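Local coordinates for uncharacterized protein (Actinomyces odontolyticus, PDB 4MJG) that has no known function, belongs to the DUF4853 family and, in its full-length natural form, is probably a bacterial lipoprotein, at residues V93-D98 against I109-N114; T164-T169 against V176-T181; Q61-V66 against P146-L151; V10-R15 against C136-K141; A38-E43 against V71-S76. All coordinates share one frame; numbering follows the deposited sequence.

Contact 1: residues V93-D98 against I109-N114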
# COMPACT_ATOMS: atom_id res chain seq x y z
N VAL A 93 3.37 -1.65 14.27
CA VAL A 93 4.19 -2.09 15.41
C VAL A 93 5.68 -1.73 15.25
O VAL A 93 6.41 -1.71 16.24
CB VAL A 93 4.06 -3.61 15.69
CG1 VAL A 93 2.60 -3.98 15.96
CG2 VAL A 93 4.63 -4.46 14.55
N ALA A 94 6.13 -1.47 14.02
CA ALA A 94 7.55 -1.16 13.77
C ALA A 94 7.76 -0.40 12.46
O ALA A 94 6.98 -0.55 11.52
CB ALA A 94 8.37 -2.44 13.77
N VAL A 95 8.82 0.40 12.41
CA VAL A 95 9.22 1.13 11.21
C VAL A 95 10.61 0.66 10.80
O VAL A 95 11.59 0.92 11.50
CB VAL A 95 9.27 2.65 11.46
CG1 VAL A 95 9.64 3.39 10.18
CG2 VAL A 95 7.93 3.15 12.00
N GLN A 96 10.69 -0.04 9.67
CA GLN A 96 11.96 -0.55 9.17
C GLN A 96 12.48 0.32 8.03
O GLN A 96 11.73 0.67 7.12
CB GLN A 96 11.81 -1.99 8.70
CG GLN A 96 11.55 -2.96 9.83
CD GLN A 96 11.43 -4.39 9.34
OE1 GLN A 96 11.22 -4.64 8.15
NE2 GLN A 96 11.55 -5.35 10.26
N VAL A 97 13.76 0.66 8.09
CA VAL A 97 14.40 1.52 7.10
C VAL A 97 15.52 0.74 6.42
O VAL A 97 16.41 0.22 7.09
CB VAL A 97 14.97 2.79 7.78
CG1 VAL A 97 15.55 3.74 6.74
CG2 VAL A 97 13.90 3.49 8.61
N ASP A 98 15.47 0.65 5.09
CA ASP A 98 16.49 -0.07 4.33
C ASP A 98 17.87 0.51 4.62
O ASP A 98 18.05 1.73 4.63
CB ASP A 98 16.23 0.00 2.82
CG ASP A 98 15.10 -0.90 2.37
OD1 ASP A 98 14.52 -1.61 3.22
OD2 ASP A 98 14.79 -0.89 1.16
N ILE A 109 11.26 2.25 2.92
CA ILE A 109 10.88 2.28 4.32
C ILE A 109 9.61 1.43 4.45
O ILE A 109 8.66 1.60 3.68
CB ILE A 109 10.59 3.70 4.83
CG1 ILE A 109 11.83 4.57 4.67
CG2 ILE A 109 10.15 3.67 6.29
CD1 ILE A 109 11.58 6.05 4.90
N GLN A 110 9.62 0.51 5.41
CA GLN A 110 8.50 -0.39 5.61
C GLN A 110 7.78 -0.07 6.90
O GLN A 110 8.40 0.30 7.90
CB GLN A 110 9.00 -1.84 5.66
CG GLN A 110 9.62 -2.34 4.37
CD GLN A 110 11.06 -1.91 4.22
OE1 GLN A 110 11.89 -2.16 5.11
NE2 GLN A 110 11.38 -1.27 3.10
N LEU A 111 6.46 -0.23 6.87
CA LEU A 111 5.61 -0.07 8.04
C LEU A 111 5.00 -1.44 8.33
O LEU A 111 4.22 -1.95 7.52
CB LEU A 111 4.52 0.96 7.74
CG LEU A 111 4.34 2.12 8.71
CD1 LEU A 111 5.65 2.85 8.95
CD2 LEU A 111 3.29 3.07 8.16
N ILE A 112 5.39 -2.05 9.45
CA ILE A 112 5.00 -3.43 9.75
C ILE A 112 3.79 -3.46 10.68
O ILE A 112 3.82 -2.86 11.75
CB ILE A 112 6.16 -4.22 10.41
CG1 ILE A 112 7.47 -4.08 9.62
CG2 ILE A 112 5.80 -5.70 10.55
CD1 ILE A 112 7.40 -4.56 8.19
N ASP A 113 2.74 -4.16 10.26
CA ASP A 113 1.54 -4.32 11.09
C ASP A 113 1.65 -5.54 12.00
O ASP A 113 2.56 -6.37 11.84
CB ASP A 113 0.26 -4.38 10.24
CG ASP A 113 0.23 -5.58 9.28
OD1 ASP A 113 0.61 -6.69 9.69
OD2 ASP A 113 -0.18 -5.40 8.11
N ASN A 114 0.72 -5.66 12.93
CA ASN A 114 0.74 -6.73 13.94
C ASN A 114 0.52 -8.14 13.37
O ASN A 114 0.70 -9.13 14.08
CB ASN A 114 -0.25 -6.45 15.09
CG ASN A 114 -1.54 -5.79 14.62
OD1 ASN A 114 -1.52 -4.89 13.76
ND2 ASN A 114 -2.66 -6.21 15.19
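A beta hairpin pairs the outermost strand 92-97 of the antiparallel sheet with strand 107-113, and a classic beta bulge sets both Val93 and Ala94 opposite Ile112. At the bulge Ile112 uses both of its backbone polar groups: its O accepts from Val93 N at 2.8 Å, and its N gives a nearly straight bond (175°) to Ala94 O. Farther on, Gln96 and Gln110 exchange backbone bonds in both directions, with Gln110 N reaching Gln96 O at 2.7 Å.

The alternation of side chains along each strand then divides the hairpin into two chemically distinct faces. Val95, Val97, Ile109 and Leu111 share the face on which helix 77-86 lies, with Phe77 and Val84 among its contributors. Val95 divides its methyls here: CG1, anti to the backbone N, rests on Ile109 CG2 at 3.9 Å, while CG2 runs beside the leucine and meets Leu111 CD1 at 3.8 Å.

Ala94, Gln96, Gln110 and Ile112 occupy the other, more polar face. The extended chain of Gln96 passes obliquely by Ile112, bringing OE1 to 3.8 Å from Ile112 CD1. Gln110 is bent instead, chi2 of 82° turning CD out of the extended line, and its side chain crosses that of Gln96 at about a right angle. Its amide nitrogen is shared by two carboxylates. One is Glu120 on strand 118-123, through OE2; the other is Asp98, whose second oxygen accepts from Gly108 N. Gln110 NE2 approaches Asp98 OD1 at 3.2 Å from above the carboxylate plane, 46° out of it.

Contact 2: residues T164-T169 against V176-T181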
# COMPACT_ATOMS: atom_id res chain seq x y z
N THR A 164 -9.24 12.27 -10.45
CA THR A 164 -9.09 13.17 -11.59
C THR A 164 -8.13 12.50 -12.58
O THR A 164 -7.60 11.42 -12.29
CB THR A 164 -8.54 14.54 -11.16
OG1 THR A 164 -7.42 14.36 -10.27
CG2 THR A 164 -9.61 15.33 -10.44
N ILE A 165 -7.90 13.12 -13.73
CA ILE A 165 -6.98 12.59 -14.73
C ILE A 165 -6.02 13.67 -15.21
O ILE A 165 -6.45 14.74 -15.62
CB ILE A 165 -7.71 11.93 -15.92
CG1 ILE A 165 -8.88 12.79 -16.41
CG2 ILE A 165 -8.26 10.57 -15.51
CD1 ILE A 165 -9.68 12.14 -17.51
N SER A 166 -4.73 13.39 -15.15
CA SER A 166 -3.69 14.33 -15.56
C SER A 166 -2.93 13.77 -16.75
O SER A 166 -2.92 12.56 -16.97
CB SER A 166 -2.70 14.57 -14.41
OG SER A 166 -3.36 15.06 -13.25
N ASP A 167 -2.30 14.66 -17.52
CA ASP A 167 -1.43 14.24 -18.62
C ASP A 167 -0.25 13.46 -18.07
O ASP A 167 0.20 13.71 -16.95
CB ASP A 167 -0.92 15.45 -19.39
CG ASP A 167 -1.96 16.04 -20.32
OD1 ASP A 167 -2.50 15.29 -21.16
OD2 ASP A 167 -2.22 17.26 -20.22
N ASN A 168 0.24 12.50 -18.86
CA ASN A 168 1.39 11.71 -18.45
C ASN A 168 2.62 12.62 -18.46
O ASN A 168 2.80 13.41 -19.39
CB ASN A 168 1.58 10.52 -19.40
CG ASN A 168 2.47 9.44 -18.80
OD1 ASN A 168 3.44 9.73 -18.10
ND2 ASN A 168 2.14 8.18 -19.09
N THR A 169 3.44 12.52 -17.41
CA THR A 169 4.62 13.40 -17.24
C THR A 169 5.44 13.48 -18.53
O THR A 169 5.91 14.56 -18.89
CB THR A 169 5.52 12.96 -16.05
OG1 THR A 169 5.23 11.60 -15.70
CG2 THR A 169 5.27 13.85 -14.82
N VAL A 176 -2.86 9.70 -17.22
CA VAL A 176 -2.87 8.82 -16.07
C VAL A 176 -3.93 9.27 -15.08
O VAL A 176 -4.30 10.44 -15.05
CB VAL A 176 -1.49 8.78 -15.38
CG1 VAL A 176 -0.42 8.33 -16.36
CG2 VAL A 176 -1.12 10.13 -14.76
N PRO A 177 -4.44 8.32 -14.28
CA PRO A 177 -5.39 8.67 -13.25
C PRO A 177 -4.71 9.22 -12.00
O PRO A 177 -3.71 8.66 -11.55
CB PRO A 177 -6.08 7.34 -12.95
CG PRO A 177 -5.06 6.31 -13.26
CD PRO A 177 -4.22 6.87 -14.37
N THR A 178 -5.26 10.29 -11.45
CA THR A 178 -4.69 10.95 -10.28
C THR A 178 -5.72 11.08 -9.17
O THR A 178 -6.92 11.07 -9.42
CB THR A 178 -4.17 12.35 -10.63
OG1 THR A 178 -5.25 13.15 -11.11
CG2 THR A 178 -3.09 12.28 -11.70
N LEU A 179 -5.23 11.20 -7.94
CA LEU A 179 -6.08 11.40 -6.77
C LEU A 179 -5.80 12.76 -6.16
O LEU A 179 -4.64 13.10 -5.91
CB LEU A 179 -5.81 10.31 -5.74
CG LEU A 179 -6.06 8.88 -6.19
CD1 LEU A 179 -5.60 7.90 -5.11
CD2 LEU A 179 -7.52 8.66 -6.51
N THR A 180 -6.85 13.53 -5.92
CA THR A 180 -6.73 14.83 -5.26
C THR A 180 -7.77 14.95 -4.15
O THR A 180 -8.88 14.42 -4.26
CB THR A 180 -6.85 15.99 -6.26
OG1 THR A 180 -7.81 15.67 -7.27
CG2 THR A 180 -5.51 16.26 -6.92
N THR A 181 -7.40 15.67 -3.10
CA THR A 181 -8.21 15.77 -1.88
C THR A 181 -9.56 16.45 -2.12
O THR A 181 -9.68 17.33 -2.98
CB THR A 181 -7.45 16.53 -0.77
OG1 THR A 181 -7.08 17.83 -1.26
CG2 THR A 181 -6.19 15.77 -0.35
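Four hydroxyls gather on one face of the hairpin formed by strands 161-166 and 176-181, where Ser166, Thr178, Thr164 and Thr180 follow one another. The tight centre is the pair Thr164 OG1 and Thr178 OG1, hydrogen-bonded at 2.6 Å. Both threonines set OG1 between the backbone N and the carbonyl carbon, chi1 47° and 60°, and their side chains cross obliquely. Weaker bonds extend the group, from Thr164 OG1 to Thr180 OG1 at 3.3 Å and from Thr178 OG1 to Ser166 OG at 3.4 Å. Along the backbone, despite the strong twist (127° between strand directions), Thr164 and Thr178 form one doubly bonded pair, Thr178 N reaching Thr164 O at 2.7 Å, as do Ser166 and Val176.

The reverse face is looser. There the exposed Ile165 sits opposite Pro177, with Ile165 CG2 4.1 Å from Pro177 CA. Past the strand, Asn168 lends only a grazing contact, its ND2 lying 3.7 Å from Val176 CG1.

Glu43 completes the polar side, touching Thr178 and Thr180 and weakly bonding Ser166 OG. A hydroxyl can both give and accept, so this row can pass hydrogen bonds between strands, and a carboxylate beside it would probably favour protons pointing toward it.

Contact 3: residues Q61-V66 against P146-L151. With SO4 (sulfate ion), chain C.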
# COMPACT_ATOMS: atom_id res chain seq x y z
N GLN A 61 -2.59 -22.37 4.40
CA GLN A 61 -2.85 -21.79 3.08
C GLN A 61 -3.94 -20.74 3.18
O GLN A 61 -4.89 -20.90 3.95
CB GLN A 61 -3.29 -22.85 2.07
CG GLN A 61 -2.15 -23.58 1.37
CD GLN A 61 -2.65 -24.75 0.55
OE1 GLN A 61 -2.65 -24.70 -0.68
NE2 GLN A 61 -3.09 -25.81 1.22
N GLY A 62 -3.81 -19.69 2.38
CA GLY A 62 -4.80 -18.63 2.37
C GLY A 62 -4.60 -17.65 1.23
O GLY A 62 -4.23 -18.04 0.12
N TYR A 63 -4.88 -16.38 1.51
CA TYR A 63 -4.82 -15.34 0.51
C TYR A 63 -4.16 -14.08 1.06
O TYR A 63 -4.28 -13.76 2.25
CB TYR A 63 -6.21 -15.00 0.01
CG TYR A 63 -6.83 -16.05 -0.88
CD1 TYR A 63 -6.35 -16.25 -2.17
CD2 TYR A 63 -7.90 -16.81 -0.45
CE1 TYR A 63 -6.92 -17.20 -3.00
CE2 TYR A 63 -8.48 -17.77 -1.27
CZ TYR A 63 -7.98 -17.95 -2.55
OH TYR A 63 -8.55 -18.89 -3.38
N ARG A 64 -3.48 -13.38 0.16
CA ARG A 64 -2.74 -12.17 0.48
C ARG A 64 -3.30 -11.06 -0.40
O ARG A 64 -3.69 -11.32 -1.53
CB ARG A 64 -1.27 -12.40 0.14
CG ARG A 64 -0.34 -11.30 0.58
CD ARG A 64 1.05 -11.50 0.00
NE ARG A 64 1.60 -12.83 0.28
CZ ARG A 64 2.04 -13.24 1.47
NH1 ARG A 64 2.00 -12.44 2.53
NH2 ARG A 64 2.52 -14.47 1.59
N VAL A 65 -3.31 -9.84 0.10
CA VAL A 65 -3.79 -8.71 -0.70
C VAL A 65 -2.71 -7.64 -0.89
O VAL A 65 -2.23 -7.03 0.08
CB VAL A 65 -5.11 -8.11 -0.16
CG1 VAL A 65 -4.98 -7.63 1.27
CG2 VAL A 65 -5.60 -6.99 -1.06
N VAL A 66 -2.31 -7.45 -2.15
CA VAL A 66 -1.47 -6.35 -2.56
C VAL A 66 -2.41 -5.19 -2.88
O VAL A 66 -3.32 -5.34 -3.69
CB VAL A 66 -0.64 -6.70 -3.82
CG1 VAL A 66 0.12 -5.48 -4.32
CG2 VAL A 66 0.30 -7.86 -3.53
N PRO A 146 -7.70 -16.69 -6.49
CA PRO A 146 -7.58 -15.34 -5.93
C PRO A 146 -8.51 -14.29 -6.57
O PRO A 146 -8.81 -13.27 -5.95
CB PRO A 146 -6.11 -14.98 -6.19
CG PRO A 146 -5.69 -15.85 -7.33
CD PRO A 146 -6.48 -17.11 -7.19
N GLY A 147 -8.97 -14.55 -7.79
CA GLY A 147 -9.84 -13.62 -8.48
C GLY A 147 -11.29 -13.61 -8.02
O GLY A 147 -12.08 -12.79 -8.48
N GLN A 148 -11.65 -14.52 -7.11
CA GLN A 148 -13.02 -14.60 -6.60
C GLN A 148 -13.41 -13.38 -5.76
O GLN A 148 -14.59 -13.06 -5.66
CB GLN A 148 -13.24 -15.90 -5.80
CG GLN A 148 -12.58 -15.93 -4.42
CD GLN A 148 -12.68 -17.29 -3.74
OE1 GLN A 148 -13.75 -17.68 -3.28
NE2 GLN A 148 -11.56 -18.00 -3.66
N PHE A 149 -12.43 -12.69 -5.18
CA PHE A 149 -12.69 -11.63 -4.21
C PHE A 149 -12.82 -10.26 -4.85
O PHE A 149 -11.92 -9.82 -5.55
CB PHE A 149 -11.57 -11.56 -3.18
CG PHE A 149 -11.31 -12.86 -2.49
CD1 PHE A 149 -12.20 -13.33 -1.53
CD2 PHE A 149 -10.20 -13.62 -2.80
CE1 PHE A 149 -11.96 -14.53 -0.89
CE2 PHE A 149 -9.96 -14.82 -2.16
CZ PHE A 149 -10.84 -15.28 -1.20
N VAL A 150 -13.93 -9.58 -4.59
CA VAL A 150 -14.12 -8.21 -5.04
C VAL A 150 -13.15 -7.31 -4.30
O VAL A 150 -12.88 -7.53 -3.12
CB VAL A 150 -15.56 -7.68 -4.82
CG1 VAL A 150 -16.56 -8.53 -5.60
CG2 VAL A 150 -15.93 -7.63 -3.34
N LEU A 151 -12.65 -6.29 -4.99
CA LEU A 151 -11.72 -5.33 -4.41
C LEU A 151 -12.32 -3.94 -4.45
O LEU A 151 -13.14 -3.63 -5.30
CB LEU A 151 -10.41 -5.36 -5.20
CG LEU A 151 -9.60 -6.64 -5.03
CD1 LEU A 151 -8.65 -6.85 -6.19
CD2 LEU A 151 -8.86 -6.62 -3.70
S SO4 C . 3.15 -13.98 5.71
O1 SO4 C . 1.90 -13.77 6.47
O2 SO4 C . 3.67 -12.70 5.19
O3 SO4 C . 4.17 -14.56 6.62
O4 SO4 C . 2.90 -14.92 4.60
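The edge of Phe149, a loop residue, meets the face of the Tyr63 ring on strand 62-73, with CE2 over its centre, making a T-shaped (edge-to-face) pair between parts of the chain some eighty residues apart. The ring centroids of Tyr63 and Phe149 are 4.7 Å apart, with the planes at 76°. Phe149 CZ approaches the CD2-CE2 side of the same ring. Phe149 is itself backed within the loop, because Gln148 CG lies over the centre of one of its faces. Ile18 of helix 18-24 touches both aromatic residues.

Pro146 comes in obliquely beside the CE1 corner of the tyrosine, on the same side of the ring plane as Phe149, its CB 4.0 Å from Tyr63 CE1. Farther along, Val65 CG2 meets Leu151 CD2 at 4.2 Å. The phenol oxygen is engaged by the neighbouring loop, accepting from Asp145 N and bonding to Pro142 O; Gln148 NE2 also bonds to Pro142 O.

Arg64, next along the strand, turns away from this loop. Its chain bends at chi3 (-53°), which places NE, and the guanidinium meets a sulfate, probably from the crystallisation liquor, edge-on. Arg64 NH1 gives a bond to sulfate O2 at 3.2 Å and NH2 one to sulfate O4 at 3.1 Å; NH1 also serves Ser134 O.

Alternation along one strand thus separates two chemistries. The weakly positive C-H edge of Phe149 suits the electron-rich tyrosine face and would hinder ring rotation, the bonds at OH probably hold the phenol end in place, and the arginine side offers positive charge to an anion.

Contact 4: residues V10-R15 against C136-K141. With SO4 (sulfate ion), chain C.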
# COMPACT_ATOMS: atom_id res chain seq x y z
N VAL A 10 0.62 -11.72 15.28
CA VAL A 10 -0.63 -12.48 15.45
C VAL A 10 -0.59 -13.71 14.54
O VAL A 10 -0.40 -13.58 13.33
CB VAL A 10 -1.87 -11.62 15.11
CG1 VAL A 10 -3.14 -12.47 15.13
CG2 VAL A 10 -2.00 -10.44 16.06
N PRO A 11 -0.76 -14.91 15.12
CA PRO A 11 -0.65 -16.12 14.30
C PRO A 11 -1.79 -16.25 13.28
O PRO A 11 -2.87 -15.69 13.47
CB PRO A 11 -0.70 -17.25 15.33
CG PRO A 11 -1.44 -16.68 16.48
CD PRO A 11 -1.06 -15.22 16.52
N PHE A 12 -1.52 -17.02 12.22
CA PHE A 12 -2.39 -17.12 11.05
C PHE A 12 -3.87 -17.40 11.36
O PHE A 12 -4.74 -16.68 10.87
CB PHE A 12 -1.84 -18.19 10.09
CG PHE A 12 -2.67 -18.38 8.86
CD1 PHE A 12 -2.59 -17.48 7.81
CD2 PHE A 12 -3.51 -19.48 8.74
CE1 PHE A 12 -3.35 -17.66 6.66
CE2 PHE A 12 -4.27 -19.66 7.59
CZ PHE A 12 -4.19 -18.75 6.56
N PRO A 13 -4.16 -18.42 12.17
CA PRO A 13 -5.57 -18.76 12.41
C PRO A 13 -6.39 -17.64 13.05
O PRO A 13 -7.58 -17.52 12.78
CB PRO A 13 -5.50 -19.96 13.38
CG PRO A 13 -4.10 -20.46 13.29
CD PRO A 13 -3.26 -19.26 12.98
N GLU A 14 -5.75 -16.82 13.88
CA GLU A 14 -6.43 -15.78 14.64
C GLU A 14 -6.57 -14.46 13.88
O GLU A 14 -7.17 -13.51 14.39
CB GLU A 14 -5.70 -15.54 15.97
CG GLU A 14 -5.63 -16.77 16.86
CD GLU A 14 -4.70 -16.60 18.04
OE1 GLU A 14 -4.29 -15.45 18.33
OE2 GLU A 14 -4.37 -17.61 18.69
N ARG A 15 -6.03 -14.40 12.67
CA ARG A 15 -6.15 -13.21 11.83
C ARG A 15 -7.55 -13.13 11.22
O ARG A 15 -8.20 -14.15 11.02
CB ARG A 15 -5.10 -13.22 10.72
CG ARG A 15 -3.67 -13.08 11.21
CD ARG A 15 -2.67 -13.32 10.08
NE ARG A 15 -1.34 -13.62 10.60
CZ ARG A 15 -0.32 -14.06 9.85
NH1 ARG A 15 -0.46 -14.26 8.55
NH2 ARG A 15 0.85 -14.32 10.42
N CYS A 136 -0.38 -13.11 5.09
CA CYS A 136 -1.24 -14.18 4.58
C CYS A 136 -2.47 -14.31 5.48
O CYS A 136 -2.34 -14.34 6.70
CB CYS A 136 -0.49 -15.50 4.51
SG CYS A 136 -1.26 -16.76 3.47
N LEU A 137 -3.65 -14.36 4.88
CA LEU A 137 -4.90 -14.35 5.63
C LEU A 137 -5.73 -15.61 5.38
O LEU A 137 -5.77 -16.11 4.25
CB LEU A 137 -5.73 -13.12 5.26
CG LEU A 137 -5.01 -11.79 5.51
CD1 LEU A 137 -5.74 -10.64 4.83
CD2 LEU A 137 -4.87 -11.53 7.01
N PRO A 138 -6.40 -16.13 6.42
CA PRO A 138 -7.23 -17.31 6.26
C PRO A 138 -8.57 -16.99 5.60
O PRO A 138 -8.92 -15.82 5.46
CB PRO A 138 -7.45 -17.78 7.69
CG PRO A 138 -7.45 -16.51 8.48
CD PRO A 138 -6.45 -15.62 7.80
N THR A 139 -9.29 -18.02 5.20
CA THR A 139 -10.64 -17.87 4.66
C THR A 139 -11.38 -19.20 4.64
O THR A 139 -10.77 -20.26 4.57
CB THR A 139 -10.62 -17.30 3.22
OG1 THR A 139 -11.97 -17.04 2.79
CG2 THR A 139 -9.95 -18.27 2.25
N ASN A 140 -12.71 -19.13 4.69
CA ASN A 140 -13.56 -20.30 4.52
C ASN A 140 -13.90 -20.56 3.05
O ASN A 140 -14.63 -21.50 2.74
CB ASN A 140 -14.84 -20.16 5.35
CG ASN A 140 -15.71 -19.00 4.90
OD1 ASN A 140 -15.33 -18.20 4.04
ND2 ASN A 140 -16.89 -18.89 5.50
N LYS A 141 -13.38 -19.72 2.16
CA LYS A 141 -13.66 -19.82 0.73
C LYS A 141 -12.63 -20.71 0.04
O LYS A 141 -11.59 -21.00 0.63
CB LYS A 141 -13.65 -18.43 0.09
CG LYS A 141 -14.58 -17.42 0.74
CD LYS A 141 -16.04 -17.84 0.65
CE LYS A 141 -16.96 -16.76 1.20
NZ LYS A 141 -18.35 -17.24 1.41
S SO4 C . 3.15 -13.98 5.71
O1 SO4 C . 1.90 -13.77 6.47
O2 SO4 C . 3.67 -12.70 5.19
O3 SO4 C . 4.17 -14.56 6.62
O4 SO4 C . 2.90 -14.92 4.60
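A short 3-10 segment, residues 12-14, leads into Arg15, which reaches across to Cys136, Leu137 and Pro138 in the loop tied by the Cys55-Cys136 disulfide. Arg15 CB starts the contact, 4.0 Å from Pro138 CD and 4.1 Å from Leu137 CD2. The chain then runs extended from CG to NE, and its CD passes Cys136 O. At the tip each nitrogen has work. Arg15 NE and NH2 grip Val10 O side-on, NE at 2.9 Å and NH2 at 3.3 Å, with the oxygen in the guanidinium plane. Arg15 NH1 bonds to Cys136 O at 2.6 Å, on a lone pair of that carbonyl, and also to O1 of a sulfate, at 3.2 Å, which Cys136 N binds too. An alanine here would remove the guanidinium and would probably leave Val10 O and Cys136 O without these donors.

Phe12 fills the space alongside. Its CG is anti to the backbone N (chi1 179°), and its ring slides past Pro138 in the opposite direction, with Cys136 O at the ring edge and Cys136 SG in oblique sulfur-aromatic contact. Over one face, Pro138 CD makes a CH-pi contact 4.2 Å from the Phe12 ring centroid.

Contact 5: residues A38-E43 against V71-S76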
# COMPACT_ATOMS: atom_id res chain seq x y z
N ALA A 38 0.39 15.13 0.34
CA ALA A 38 0.10 16.40 1.02
C ALA A 38 1.38 17.19 1.31
O ALA A 38 1.44 18.39 1.06
CB ALA A 38 -0.67 16.15 2.30
N GLU A 39 2.40 16.49 1.81
CA GLU A 39 3.70 17.10 2.13
C GLU A 39 4.40 17.63 0.89
O GLU A 39 5.13 18.62 0.96
CB GLU A 39 4.60 16.09 2.85
CG GLU A 39 5.85 16.68 3.50
CD GLU A 39 5.55 17.60 4.68
OE1 GLU A 39 4.43 17.54 5.23
OE2 GLU A 39 6.44 18.37 5.06
N THR A 40 4.19 16.96 -0.24
CA THR A 40 4.67 17.45 -1.52
C THR A 40 4.00 18.76 -1.89
O THR A 40 4.64 19.67 -2.42
CB THR A 40 4.35 16.48 -2.67
OG1 THR A 40 4.79 15.16 -2.34
CG2 THR A 40 5.02 16.95 -3.94
N GLY A 41 2.71 18.84 -1.59
CA GLY A 41 1.87 19.94 -2.04
C GLY A 41 1.26 19.53 -3.37
O GLY A 41 1.43 20.22 -4.37
N GLY A 42 0.56 18.40 -3.37
CA GLY A 42 -0.01 17.89 -4.60
C GLY A 42 -0.79 16.60 -4.46
O GLY A 42 -1.60 16.45 -3.54
N GLU A 43 -0.52 15.66 -5.36
CA GLU A 43 -1.44 14.58 -5.67
C GLU A 43 -0.72 13.27 -5.88
O GLU A 43 0.48 13.24 -6.16
CB GLU A 43 -2.23 14.95 -6.93
CG GLU A 43 -1.36 15.31 -8.13
CD GLU A 43 -2.14 15.90 -9.30
OE1 GLU A 43 -3.26 16.43 -9.09
OE2 GLU A 43 -1.63 15.85 -10.44
N VAL A 71 1.87 6.92 -6.53
CA VAL A 71 3.14 7.60 -6.72
C VAL A 71 3.00 9.10 -6.48
O VAL A 71 2.16 9.75 -7.09
CB VAL A 71 3.68 7.35 -8.14
CG1 VAL A 71 4.95 8.15 -8.39
CG2 VAL A 71 3.96 5.87 -8.33
N ALA A 72 3.83 9.62 -5.59
CA ALA A 72 3.89 11.05 -5.31
C ALA A 72 5.20 11.60 -5.86
O ALA A 72 6.12 10.83 -6.13
CB ALA A 72 3.82 11.30 -3.81
N PRO A 73 5.31 12.92 -6.02
CA PRO A 73 6.60 13.48 -6.43
C PRO A 73 7.68 13.28 -5.36
O PRO A 73 7.35 13.00 -4.20
CB PRO A 73 6.29 14.97 -6.65
CG PRO A 73 4.81 15.03 -6.87
CD PRO A 73 4.24 13.94 -6.00
N SER A 74 8.94 13.42 -5.76
CA SER A 74 10.06 13.03 -4.90
C SER A 74 10.31 14.00 -3.75
O SER A 74 9.92 15.17 -3.81
CB SER A 74 11.34 12.85 -5.71
OG SER A 74 12.33 12.17 -4.95
N MSE A 75 10.97 13.49 -2.72
CA MSE A 75 11.47 14.31 -1.61
C MSE A 75 12.72 13.62 -1.12
O MSE A 75 12.91 12.43 -1.37
CB MSE A 75 10.40 14.47 -0.52
CG MSE A 75 10.42 13.42 0.58
SE MSE A 75 8.64 13.26 1.41
CE MSE A 75 8.82 14.66 2.77
N SER A 76 13.59 14.35 -0.44
CA SER A 76 14.83 13.77 0.06
C SER A 76 14.51 12.61 1.01
O SER A 76 13.54 12.68 1.77
CB SER A 76 15.69 14.82 0.78
OG SER A 76 15.17 15.14 2.05
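Van der Waals contact between Thr40 and Pro73 leads this junction, where the C-terminal end of helix 34-40 rests on residues 71-76, at the far part of strand 62-73 and beyond. Thr40 CG2, anti to the backbone N, lies against the proline ring, 3.5 Å from Pro73 CG and 3.6 Å from Pro73 CB. A second apolar contact lies one residue back on the helix: the aliphatic part of Glu39 crosses Met75, a selenomethionine, at about a right angle, with Glu39 CG 3.7 Å from Met75 CE. Leu80 and Leu83 of helix 77-86 also pack on Met75.

A backbone oxygen makes the second kind of approach: beyond the helix, Glu43 O lies 3.8 Å from Pro73 CD, while the Glu43 side chain touches Thr178 and Thr180 of strand 176-181.

The hydrogen bonds run elsewhere than between the two segments. Thr40 OG1, placed anti to the carbonyl carbon by chi1 of -51°, bonds to Val36 O one turn earlier. The helix ends in a Schellman motif, Gly42 N bonding back to Ala37 O, with Gly41 at positive phi (91°) as the C-prime residue. Ser74 OG bonds to Ser124 O, and Ser76 caps the next helix through Arg79 N.

A serine in place of Thr40 would keep a hydroxyl but lose CG2, and would probably open a gap beside CB and CG of Pro73. With its hydroxyl spent inside its own helix, the threonine presents a methyl to the proline, so the helix end and the segment around Pro73 are joined by shape and apolar contact rather than directional bonds.

How the contacts relate
Four of the five contacts reach the same eight-stranded antiparallel sheet. Contacts 1 and 2 are hairpins at its two outer edges, their centres 29 Å apart on opposite sides of the chain's centre. Contacts 3 and 5 share strand 62-73, one toward each end, with centres 30 Å apart. Contact 4 lies beside contact 3, 12 Å between centres; they touch the same sulfate and meet through Tyr63 O and Leu137 N. Contact 4 also meets contact 1 through Val10 N and Asn114 O, and Glu43 links contact 5 to contact 2. Along the chain, contacts 1 and 5 are nested inside contact 4, contact 3 crosses both 4 and 5, and contact 2 follows last. Distant sequence is thereby gathered around one sheet.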